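Local coordinates for protein aminotransferase, class III (Thermomicrobium roseum, PDB 6IO1) that probably transfers amino groups between substrates as a thermostable (S)-enantioselective omega-transaminase that uses pyridoxal 5'-phosphate as its cofactor, at residues Thr97-Pro109 against Cys331-Ala343. Sequence-based numbering, arbitrary orientation.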
loop_
_atom_site.group_PDB
_atom_site.type_symbol
_atom_site.label_atom_id
_atom_site.label_comp_id
_atom_site.label_asym_id
_atom_site.label_seq_id
_atom_site.Cartn_x
_atom_site.Cartn_y
_atom_site.Cartn_z
ATOM N N THR B 97 16.676 1.740 -6.838
ATOM C CA THR B 97 16.313 1.774 -5.425
ATOM C C THR B 97 17.488 2.229 -4.566
ATOM O O THR B 97 17.340 3.086 -3.684
ATOM C CB THR B 97 15.826 0.392 -4.985
ATOM O OG1 THR B 97 14.856 -0.095 -5.920
ATOM C CG2 THR B 97 15.204 0.458 -3.600
ATOM N N ILE B 98 18.671 1.667 -4.823
ATOM C CA ILE B 98 19.862 2.011 -4.048
ATOM C C ILE B 98 20.218 3.482 -4.242
ATOM O O ILE B 98 20.513 4.207 -3.278
ATOM C CB ILE B 98 21.028 1.089 -4.445
ATOM C CG1 ILE B 98 20.692 -0.370 -4.125
ATOM C CG2 ILE B 98 22.301 1.506 -3.749
ATOM C CD1 ILE B 98 21.704 -1.361 -4.660
ATOM N N GLU B 99 20.205 3.940 -5.497
ATOM C CA GLU B 99 20.536 5.333 -5.774
ATOM C C GLU B 99 19.530 6.279 -5.130
ATOM O O GLU B 99 19.909 7.332 -4.603
ATOM C CB GLU B 99 20.617 5.569 -7.282
ATOM C CG GLU B 99 21.724 4.784 -7.979
ATOM C CD GLU B 99 23.117 5.335 -7.713
ATOM O OE1 GLU B 99 23.257 6.276 -6.903
ATOM O OE2 GLU B 99 24.080 4.822 -8.320
ATOM N N LEU B 100 18.243 5.921 -5.159
ATOM C CA LEU B 100 17.236 6.751 -4.509
ATOM C C LEU B 100 17.459 6.809 -3.006
ATOM O O LEU B 100 17.300 7.869 -2.391
ATOM C CB LEU B 100 15.834 6.231 -4.823
ATOM C CG LEU B 100 14.695 7.062 -4.228
ATOM C CD1 LEU B 100 14.695 8.468 -4.811
ATOM C CD2 LEU B 100 13.352 6.386 -4.452
ATOM N N ALA B 101 17.822 5.679 -2.395
ATOM C CA ALA B 101 18.086 5.680 -0.958
ATOM C C ALA B 101 19.250 6.604 -0.612
ATOM O O ALA B 101 19.161 7.404 0.328
ATOM C CB ALA B 101 18.365 4.258 -0.473
ATOM N N ALA B 102 20.344 6.524 -1.377
ATOM C CA ALA B 102 21.484 7.402 -1.114
ATOM C C ALA B 102 21.118 8.870 -1.323
ATOM O O ALA B 102 21.485 9.741 -0.517
ATOM C CB ALA B 102 22.664 7.008 -2.003
ATOM N N ARG B 103 20.388 9.163 -2.401
ATOM C CA ARG B 103 20.004 10.540 -2.686
ATOM C C ARG B 103 19.106 11.100 -1.592
ATOM O O ARG B 103 19.253 12.260 -1.192
ATOM C CB ARG B 103 19.309 10.612 -4.042
ATOM C CG ARG B 103 19.169 12.011 -4.594
ATOM C CD ARG B 103 18.822 11.960 -6.065
ATOM N NE ARG B 103 18.881 13.274 -6.690
ATOM C CZ ARG B 103 18.469 13.524 -7.927
ATOM N NH1 ARG B 103 17.947 12.551 -8.661
ATOM N NH2 ARG B 103 18.559 14.750 -8.425
ATOM N N LEU B 104 18.159 10.294 -1.104
ATOM C CA LEU B 104 17.309 10.731 -0.004
ATOM C C LEU B 104 18.108 10.924 1.276
ATOM O O LEU B 104 17.795 11.818 2.069
ATOM C CB LEU B 104 16.180 9.725 0.219
ATOM C CG LEU B 104 15.117 9.655 -0.879
ATOM C CD1 LEU B 104 14.033 8.659 -0.506
ATOM C CD2 LEU B 104 14.525 11.030 -1.145
ATOM N N ALA B 105 19.131 10.094 1.499
ATOM C CA ALA B 105 20.015 10.319 2.638
ATOM C C ALA B 105 20.681 11.684 2.541
ATOM O O ALA B 105 20.855 12.374 3.551
ATOM C CB ALA B 105 21.064 9.212 2.721
ATOM N N GLU B 106 21.061 12.088 1.328
ATOM C CA GLU B 106 21.620 13.428 1.155
ATOM C C GLU B 106 20.563 14.506 1.387
ATOM O O GLU B 106 20.808 15.488 2.099
ATOM C CB GLU B 106 22.237 13.581 -0.236
ATOM C CG GLU B 106 22.682 15.009 -0.537
ATOM C CD GLU B 106 23.538 15.113 -1.783
ATOM O OE1 GLU B 106 23.442 16.139 -2.489
ATOM O OE2 GLU B 106 24.309 14.170 -2.056
ATOM N N LEU B 107 19.378 14.339 0.793
ATOM C CA LEU B 107 18.371 15.398 0.810
ATOM C C LEU B 107 17.753 15.585 2.192
ATOM O O LEU B 107 17.486 16.721 2.606
ATOM C CB LEU B 107 17.290 15.106 -0.230
ATOM C CG LEU B 107 17.755 15.231 -1.681
ATOM C CD1 LEU B 107 16.639 14.869 -2.648
ATOM C CD2 LEU B 107 18.275 16.635 -1.957
ATOM N N PHE B 108 17.509 14.501 2.916
ATOM C CA PHE B 108 16.921 14.632 4.246
ATOM C C PHE B 108 17.994 15.072 5.238
ATOM O O PHE B 108 19.037 14.419 5.342
ATOM C CB PHE B 108 16.289 13.317 4.697
ATOM C CG PHE B 108 14.883 13.116 4.199
ATOM C CD1 PHE B 108 13.838 13.868 4.710
ATOM C CD2 PHE B 108 14.605 12.169 3.226
ATOM C CE1 PHE B 108 12.543 13.683 4.258
ATOM C CE2 PHE B 108 13.313 11.979 2.769
ATOM C CZ PHE B 108 12.282 12.737 3.287
ATOM N N PRO B 109 17.778 16.167 5.967
ATOM C CA PRO B 109 18.839 16.705 6.828
ATOM C C PRO B 109 19.214 15.755 7.956
ATOM O O PRO B 109 18.390 14.987 8.459
ATOM C CB PRO B 109 18.231 18.001 7.377
ATOM C CG PRO B 109 17.106 18.333 6.453
ATOM C CD PRO B 109 16.585 17.028 5.944
ATOM N N CYS B 331 11.210 3.887 -8.308
ATOM C CA CYS B 331 12.418 4.574 -7.861
ATOM C C CYS B 331 13.085 5.348 -8.996
ATOM O O CYS B 331 13.590 6.455 -8.782
ATOM C CB CYS B 331 13.387 3.569 -7.242
ATOM S SG CYS B 331 12.774 2.811 -5.719
ATOM N N ALA B 332 13.119 4.778 -10.204
ATOM C CA ALA B 332 13.686 5.501 -11.340
ATOM C C ALA B 332 12.875 6.754 -11.657
ATOM O O ALA B 332 13.440 7.835 -11.896
ATOM C CB ALA B 332 13.762 4.585 -12.561
ATOM N N VAL B 333 11.545 6.628 -11.663
ATOM C CA VAL B 333 10.692 7.790 -11.888
ATOM C C VAL B 333 10.906 8.819 -10.786
ATOM O O VAL B 333 10.898 10.028 -11.037
ATOM C CB VAL B 333 9.217 7.359 -11.993
ATOM C CG1 VAL B 333 8.298 8.570 -11.960
ATOM C CG2 VAL B 333 8.993 6.556 -13.265
ATOM N N ALA B 334 11.105 8.355 -9.550
ATOM C CA ALA B 334 11.379 9.267 -8.443
ATOM C C ALA B 334 12.692 10.008 -8.648
ATOM O O ALA B 334 12.791 11.200 -8.344
ATOM C CB ALA B 334 11.406 8.500 -7.123
ATOM N N LEU B 335 13.719 9.312 -9.137
ATOM C CA LEU B 335 14.996 9.967 -9.402
ATOM C C LEU B 335 14.841 11.057 -10.456
ATOM O O LEU B 335 15.355 12.172 -10.292
ATOM C CB LEU B 335 16.037 8.937 -9.841
ATOM C CG LEU B 335 16.525 7.954 -8.775
ATOM C CD1 LEU B 335 17.413 6.886 -9.395
ATOM C CD2 LEU B 335 17.259 8.686 -7.662
ATOM N N ARG B 336 14.118 10.759 -11.539
ATOM C CA ARG B 336 13.899 11.775 -12.570
ATOM C C ARG B 336 13.068 12.942 -12.035
ATOM O O ARG B 336 13.353 14.115 -12.327
ATOM C CB ARG B 336 13.222 11.145 -13.786
ATOM C CG ARG B 336 13.529 11.845 -15.097
ATOM C CD ARG B 336 14.968 11.615 -15.520
ATOM N NE ARG B 336 15.317 12.402 -16.698
ATOM C CZ ARG B 336 15.760 13.653 -16.653
ATOM N NH1 ARG B 336 15.942 14.253 -15.485
ATOM N NH2 ARG B 336 16.050 14.297 -17.776
ATOM N N ASN B 337 12.032 12.634 -11.250
ATOM C CA ASN B 337 11.198 13.668 -10.652
ATOM C C ASN B 337 12.011 14.563 -9.730
ATOM O O ASN B 337 11.811 15.780 -9.702
ATOM C CB ASN B 337 10.038 13.019 -9.896
ATOM C CG ASN B 337 9.113 14.034 -9.263
ATOM O OD1 ASN B 337 8.429 14.784 -9.955
ATOM N ND2 ASN B 337 9.083 14.057 -7.936
ATOM N N LEU B 338 12.916 13.971 -8.948
ATOM C CA LEU B 338 13.794 14.758 -8.090
ATOM C C LEU B 338 14.739 15.617 -8.916
ATOM O O LEU B 338 15.034 16.757 -8.542
ATOM C CB LEU B 338 14.578 13.836 -7.157
ATOM C CG LEU B 338 13.776 13.239 -6.001
ATOM C CD1 LEU B 338 14.666 12.393 -5.104
ATOM C CD2 LEU B 338 13.096 14.340 -5.206
ATOM N N ASP B 339 15.222 15.088 -10.045
ATOM C CA ASP B 339 16.042 15.897 -10.941
ATOM C C ASP B 339 15.297 17.159 -11.348
ATOM O O ASP B 339 15.824 18.274 -11.245
ATOM C CB ASP B 339 16.421 15.096 -12.189
ATOM C CG ASP B 339 17.381 13.966 -11.897
ATOM O OD1 ASP B 339 17.978 13.957 -10.802
ATOM O OD2 ASP B 339 17.540 13.086 -12.768
ATOM N N ILE B 340 14.046 16.997 -11.779
ATOM C CA ILE B 340 13.263 18.145 -12.230
ATOM C C ILE B 340 12.948 19.081 -11.065
ATOM O O ILE B 340 13.051 20.308 -11.193
ATOM C CB ILE B 340 11.987 17.673 -12.947
ATOM C CG1 ILE B 340 12.357 16.912 -14.220
ATOM C CG2 ILE B 340 11.087 18.855 -13.273
ATOM C CD1 ILE B 340 11.171 16.366 -14.976
ATOM N N LEU B 341 12.557 18.522 -9.918
ATOM C CA LEU B 341 12.175 19.337 -8.767
ATOM C C LEU B 341 13.343 20.183 -8.271
ATOM O O LEU B 341 13.186 21.378 -7.994
ATOM C CB LEU B 341 11.647 18.433 -7.651
ATOM C CG LEU B 341 10.854 19.058 -6.499
ATOM C CD1 LEU B 341 9.492 19.533 -6.974
ATOM C CD2 LEU B 341 10.702 18.060 -5.359
ATOM N N LEU B 342 14.524 19.575 -8.144
ATOM C CA LEU B 342 15.699 20.313 -7.688
ATOM C C LEU B 342 16.170 21.314 -8.736
ATOM O O LEU B 342 16.491 22.461 -8.407
ATOM C CB LEU B 342 16.821 19.339 -7.328
ATOM C CG LEU B 342 16.528 18.343 -6.203
ATOM C CD1 LEU B 342 17.665 17.342 -6.064
ATOM C CD2 LEU B 342 16.280 19.065 -4.887
ATOM N N ALA B 343 16.233 20.893 -10.005
ATOM C CA ALA B 343 16.734 21.781 -11.050
ATOM C C ALA B 343 15.853 23.015 -11.199
ATOM O O ALA B 343 16.358 24.134 -11.345
ATOM C CB ALA B 343 16.833 21.027 -12.376
#
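Knobs-into-holes packing joins helices 95-107 and 328-344 of this class-III aminotransferase, whose segments 97-107 and 331-343 run in broadly the same direction at 40° with their axes 8.9 Å apart at closest approach. Leu-100 is the first knob, set among Cys-331, Ala-334, Leu-335 and Leu-338. Its CG, anti to the backbone N (chi1 -178°), is carried into the hole, where CD2 lies 3.8 Å from Cys-331 SG and CD1 packs against Leu-335 CD2 and Leu-338 CD1. Leu-338 returns the arrangement: its side chain sits among Leu-100, Arg-103, Leu-104 and Leu-107, with its CD1 4.0 Å from Leu-107 CD1. Leu-100 and Leu-104 also touch Phe-117 of strand 112-118, which places helix 95-107 against the sheet.

One turn beyond Leu-100, Arg-103 reaches across as an extended chain, its CD touching Leu-335 CD2. The guanidinium and carboxylate planes are inclined by 45°, and Arg-103 grips end-on: NH1 and NH2 both donate to the single oxygen OD1 of Asp-339, each at 2.6 Å, while NH1 adds a weak bond to Leu-335 O. Asp-339 is also linked to Arg-336 of its own helix by a long, weak bond to OD2, completing a three-residue salt-bridge network. Replacing Arg-103 by alanine would probably leave Asp-339 without its partner across the interface and open a gap over Leu-338. Leu-342 CD1 is 3.6 Å from NH2 of Arg-103, and the CB of Leu-338 lies over the centre of one face of the Arg-103 guanidinium, 3.9 Å above the plane.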